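PDB 6KD7: polyprenyl synthetase from Nonlabens dokdonensis, which probably joins isoprenoid diphosphates into longer prenyl chains such as geranylgeranyl pyrophosphate, with the help of magnesium ions. Local coordinates for residues L201-F205 with F318-M323; L46-A51 with A176-A181. All coordinates share one frame. Residues are numbered along the deposited sequence.

Interaction 1: L201-F205 with F318-M323; sequences LGLAF and FSLQLM
Two helical segments run side by side here, their N-to-C directions 18° apart and their axes 11.0 Å from each other at closest approach. That spacing is bridged by side chains, with no hydrogen bond across. L201 pairs with S319 (CA to CA 7.2 Å) and F205 with M323 (CA to CA 6.5 Å). Residues 201-205 are helical throughout; 318-322 end a helix, and M323, at phi/psi -90/19, is the first residue to leave helical geometry.

L201, chi1 t and chi2 p, starts sideways but carries its methyls across the gap: CD1 sits 3.6 Å from M323 CE, 4.0 Å from L322 CD2 and 3.7 Å from S319 OG, while L201 CD2 meets the edge of the F318 ring at CE1, 4.2 Å away. S319 OG is hydrogen-bonded to Y197 OH and L315 O. One turn on, the CA-to-CB bond of A204 points toward the partner helix, and CB lies 3.9 Å from M323 CE. F205, chi1 t, places CE1 3.7 Å from L322 CD1; its backbone N is 3.8 Å from M323 SD. M323 chi1 at -115°, between wells, with chi2 and chi3 both p, folds the side chain so CE lies against both L201 CD1 and A204 CB.

F205 also touches the bound pyrophosphate, so this apolar seam backs one wall of the ligand pocket in the largely helical prenyl synthase fold.

Interaction 2: L46-A51 with A176-A181; sequences LTLMSA and ALQMGA
T47 and S50 donate side-chain hydrogen bonds to backbone carbonyls of residues 176-181: T47 OG1 to A176 O at 2.6 Å and S50 OG to L177 O at 2.8 Å. T47 takes chi1 m and S50 chi1 t. Weaker CA-H...O contacts join the backbones in both directions, T47 CA to A176 O at 3.3 Å and G180 CA to T47 O at 3.5 Å.

Both segments are helical throughout. Their axes approach to 7.0 Å and cross at -36°, with N-to-C directions broadly parallel; A51 and G180 are the nearest pair, CA to CA 4.2 Å. Glycine makes this possible, since a CB on G180 would clash with T47 O, S50 CB and A51 N. Instead S50 CB rests 3.9 Å from G180 CA, and A51 CA 3.7 Å from G180 O.

Beside the T47 hydrogen bond, L46 adds apolar packing: its CB lies 4.2 Å from A176 CB and 3.7 Å from L177 CD2, with both leucines in the mt rotamer.

Small residues A176 and G180, spaced four apart, face the partner as in a GxxxG-like motif, giving a close, right-handed crossing of helices 42-54 and 158-183.

In the fold
From the N terminus, helix 42-54 comes first, and interaction 2 closes a loop of 124 residues when helix 158-183 returns to lie against it. The chain turns directly into helix 188-215, where interaction 1 opens; a further 112 residues, 75 of them helical, pass before helix 309-322 closes it. The two loops therefore follow in series and do not cross. In space they meet: their centres are about 16 Å apart, and F318 CE1 lies 3.7 Å from L46 CD2 and F318 CG 3.9 Å from M49 CE. Helix 42-54 thus bridges the two contacts, touching helix 158-183 in one and F318 of helix 309-322 in the other.

Interaction 1: L201-F205 with F318-M323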
loop_
_atom_site.group_PDB
_atom_site.type_symbol
_atom_site.label_atom_id
_atom_site.label_comp_id
_atom_site.label_asym_id
_atom_site.label_seq_id
_atom_site.Cartn_x
_atom_site.Cartn_y
_atom_site.Cartn_z
ATOM N N LEU A 201 15.606 -41.842 -10.453
ATOM C CA LEU A 201 14.470 -41.938 -9.530
ATOM C C LEU A 201 13.892 -40.524 -9.326
ATOM O O LEU A 201 12.673 -40.391 -9.143
ATOM C CB LEU A 201 14.951 -42.536 -8.206
ATOM C CG LEU A 201 13.870 -42.781 -7.163
ATOM C CD1 LEU A 201 13.003 -43.984 -7.508
ATOM C CD2 LEU A 201 14.479 -42.972 -5.789
ATOM N N GLY A 202 14.771 -39.544 -9.164
ATOM C CA GLY A 202 14.385 -38.178 -8.759
ATOM C C GLY A 202 13.641 -37.523 -9.916
ATOM O O GLY A 202 12.624 -36.880 -9.672
ATOM N N LEU A 203 14.093 -37.776 -11.132
ATOM C CA LEU A 203 13.420 -37.272 -12.340
ATOM C C LEU A 203 12.032 -37.914 -12.482
ATOM O O LEU A 203 11.065 -37.199 -12.754
ATOM C CB LEU A 203 14.322 -37.517 -13.543
ATOM C CG LEU A 203 15.520 -36.577 -13.682
ATOM C CD1 LEU A 203 16.445 -37.056 -14.808
ATOM C CD2 LEU A 203 15.081 -35.136 -13.955
ATOM N N ALA A 204 11.905 -39.221 -12.294
ATOM C CA ALA A 204 10.598 -39.893 -12.315
ATOM C C ALA A 204 9.712 -39.256 -11.252
ATOM O O ALA A 204 8.520 -39.036 -11.493
ATOM C CB ALA A 204 10.756 -41.391 -12.089
ATOM N N PHE A 205 10.236 -39.090 -10.060
ATOM C CA PHE A 205 9.441 -38.575 -8.919
ATOM C C PHE A 205 8.883 -37.151 -9.264
ATOM O O PHE A 205 7.716 -36.825 -8.995
ATOM C CB PHE A 205 10.334 -38.614 -7.680
ATOM C CG PHE A 205 9.661 -38.273 -6.383
ATOM C CD1 PHE A 205 8.528 -38.976 -5.967
ATOM C CD2 PHE A 205 10.171 -37.271 -5.561
ATOM C CE1 PHE A 205 7.897 -38.675 -4.766
ATOM C CE2 PHE A 205 9.549 -36.991 -4.343
ATOM C CZ PHE A 205 8.395 -37.657 -3.968
ATOM N N PHE A 318 10.755 -50.400 -3.401
ATOM C CA PHE A 318 10.671 -49.035 -2.827
ATOM C C PHE A 318 10.441 -48.023 -3.971
ATOM O O PHE A 318 9.584 -47.180 -3.855
ATOM C CB PHE A 318 11.904 -48.736 -1.997
ATOM C CG PHE A 318 12.121 -47.271 -1.763
ATOM C CD1 PHE A 318 12.809 -46.515 -2.690
ATOM C CD2 PHE A 318 11.661 -46.668 -0.610
ATOM C CE1 PHE A 318 13.036 -45.176 -2.460
ATOM C CE2 PHE A 318 11.851 -45.317 -0.409
ATOM C CZ PHE A 318 12.539 -44.582 -1.334
ATOM N N SER A 319 11.129 -48.204 -5.084
ATOM C CA SER A 319 11.061 -47.353 -6.279
ATOM C C SER A 319 9.652 -47.439 -6.860
ATOM O O SER A 319 9.092 -46.395 -7.219
ATOM C CB SER A 319 12.095 -47.744 -7.294
ATOM O OG SER A 319 13.394 -47.578 -6.763
ATOM N N LEU A 320 9.107 -48.641 -6.982
ATOM C CA LEU A 320 7.740 -48.806 -7.524
ATOM C C LEU A 320 6.731 -48.205 -6.523
ATOM O O LEU A 320 5.955 -47.397 -6.956
ATOM C CB LEU A 320 7.497 -50.274 -7.866
ATOM C CG LEU A 320 8.357 -50.843 -9.005
ATOM C CD1 LEU A 320 8.227 -52.359 -9.070
ATOM C CD2 LEU A 320 8.008 -50.242 -10.347
ATOM N N GLN A 321 6.876 -48.451 -5.234
ATOM C CA GLN A 321 5.916 -47.867 -4.271
ATOM C C GLN A 321 5.964 -46.333 -4.339
ATOM O O GLN A 321 4.903 -45.728 -4.286
ATOM C CB GLN A 321 6.245 -48.363 -2.867
ATOM C CG GLN A 321 5.300 -47.837 -1.802
ATOM C CD GLN A 321 5.873 -47.928 -0.409
ATOM O OE1 GLN A 321 6.208 -49.003 0.078
ATOM N NE2 GLN A 321 5.987 -46.785 0.250
ATOM N N LEU A 322 7.150 -45.742 -4.498
ATOM C CA LEU A 322 7.332 -44.264 -4.474
ATOM C C LEU A 322 6.536 -43.672 -5.637
ATOM O O LEU A 322 5.901 -42.645 -5.432
ATOM C CB LEU A 322 8.816 -43.904 -4.617
ATOM C CG LEU A 322 9.149 -42.413 -4.519
ATOM C CD1 LEU A 322 8.865 -41.868 -3.127
ATOM C CD2 LEU A 322 10.594 -42.157 -4.911
ATOM N N MET A 323 6.498 -44.378 -6.763
ATOM C CA MET A 323 5.876 -43.917 -8.031
ATOM C C MET A 323 4.399 -44.320 -8.086
ATOM O O MET A 323 3.840 -44.343 -9.174
ATOM C CB MET A 323 6.620 -44.525 -9.220
ATOM C CG MET A 323 7.325 -43.509 -10.089
ATOM S SD MET A 323 8.251 -42.262 -9.197
ATOM C CE MET A 323 9.727 -43.172 -8.768
#

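Interaction 2: L46-A51 with A176-A181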
loop_
_atom_site.group_PDB
_atom_site.type_symbol
_atom_site.label_atom_id
_atom_site.label_comp_id
_atom_site.label_asym_id
_atom_site.label_seq_id
_atom_site.Cartn_x
_atom_site.Cartn_y
_atom_site.Cartn_z
ATOM N N LEU A 46 16.992 -42.499 2.195
ATOM C CA LEU A 46 17.829 -43.008 1.080
ATOM C C LEU A 46 19.285 -43.200 1.572
ATOM O O LEU A 46 19.916 -44.199 1.158
ATOM C CB LEU A 46 17.773 -42.057 -0.116
ATOM C CG LEU A 46 16.449 -42.027 -0.885
ATOM C CD1 LEU A 46 16.428 -40.891 -1.896
ATOM C CD2 LEU A 46 16.172 -43.341 -1.577
ATOM N N THR A 47 19.795 -42.278 2.395
ATOM C CA THR A 47 21.169 -42.282 2.942
ATOM C C THR A 47 21.326 -43.562 3.786
ATOM O O THR A 47 22.275 -44.343 3.481
ATOM C CB THR A 47 21.474 -40.968 3.681
ATOM O OG1 THR A 47 21.448 -39.899 2.723
ATOM C CG2 THR A 47 22.825 -41.022 4.359
ATOM N N LEU A 48 20.404 -43.800 4.722
ATOM C CA LEU A 48 20.410 -44.991 5.618
ATOM C C LEU A 48 20.290 -46.280 4.791
ATOM O O LEU A 48 21.068 -47.217 5.013
ATOM C CB LEU A 48 19.283 -44.890 6.631
ATOM C CG LEU A 48 19.271 -43.628 7.461
ATOM C CD1 LEU A 48 18.097 -43.652 8.419
ATOM C CD2 LEU A 48 20.570 -43.429 8.218
ATOM N N MET A 49 19.416 -46.315 3.805
ATOM C CA MET A 49 19.224 -47.520 2.986
ATOM C C MET A 49 20.532 -47.820 2.252
ATOM O O MET A 49 20.915 -49.001 2.199
ATOM C CB MET A 49 18.092 -47.339 1.966
ATOM C CG MET A 49 16.681 -47.364 2.591
ATOM S SD MET A 49 15.450 -46.626 1.471
ATOM C CE MET A 49 15.458 -47.884 0.208
ATOM N N SER A 50 21.155 -46.803 1.655
ATOM C CA SER A 50 22.413 -46.924 0.867
ATOM C C SER A 50 23.504 -47.504 1.774
ATOM O O SER A 50 24.163 -48.467 1.395
ATOM C CB SER A 50 22.850 -45.599 0.331
ATOM O OG SER A 50 23.862 -45.755 -0.649
ATOM N N ALA A 51 23.669 -46.911 2.940
ATOM C CA ALA A 51 24.624 -47.343 3.952
ATOM C C ALA A 51 24.407 -48.852 4.199
ATOM O O ALA A 51 25.327 -49.603 3.929
ATOM C CB ALA A 51 24.459 -46.508 5.186
ATOM N N ALA A 176 22.065 -37.933 -1.618
ATOM C CA ALA A 176 21.675 -38.647 -0.384
ATOM C C ALA A 176 22.139 -40.121 -0.482
ATOM O O ALA A 176 22.664 -40.628 0.510
ATOM C CB ALA A 176 20.181 -38.565 -0.160
ATOM N N LEU A 177 21.925 -40.776 -1.621
ATOM C CA LEU A 177 22.331 -42.191 -1.834
ATOM C C LEU A 177 23.870 -42.280 -1.834
ATOM O O LEU A 177 24.422 -43.070 -1.028
ATOM C CB LEU A 177 21.728 -42.696 -3.146
ATOM C CG LEU A 177 20.216 -42.908 -3.101
ATOM C CD1 LEU A 177 19.659 -42.961 -4.490
ATOM C CD2 LEU A 177 19.850 -44.168 -2.342
ATOM N N GLN A 178 24.530 -41.413 -2.612
ATOM C CA GLN A 178 25.997 -41.365 -2.702
ATOM C C GLN A 178 26.594 -41.193 -1.314
ATOM O O GLN A 178 27.615 -41.881 -1.062
ATOM C CB GLN A 178 26.469 -40.383 -3.760
ATOM C CG GLN A 178 27.971 -40.321 -3.791
ATOM C CD GLN A 178 28.508 -39.546 -4.956
ATOM O OE1 GLN A 178 29.725 -39.484 -5.092
ATOM N NE2 GLN A 178 27.665 -38.944 -5.779
ATOM N N MET A 179 25.982 -40.429 -0.407
ATOM C CA MET A 179 26.589 -40.191 0.926
ATOM C C MET A 179 26.586 -41.501 1.735
ATOM O O MET A 179 27.456 -41.659 2.654
ATOM C CB MET A 179 25.870 -39.084 1.728
ATOM C CG MET A 179 26.125 -37.688 1.095
ATOM S SD MET A 179 25.091 -36.331 1.696
ATOM C CE MET A 179 25.387 -36.385 3.440
ATOM N N GLY A 180 25.567 -42.338 1.562
ATOM C CA GLY A 180 25.498 -43.601 2.335
ATOM C C GLY A 180 26.585 -44.541 1.861
ATOM O O GLY A 180 27.269 -45.115 2.694
ATOM N N ALA A 181 26.783 -44.577 0.551
ATOM C CA ALA A 181 27.834 -45.334 -0.137
ATOM C C ALA A 181 29.214 -44.853 0.360
ATOM O O ALA A 181 30.069 -45.694 0.694
ATOM C CB ALA A 181 27.635 -45.212 -1.623
#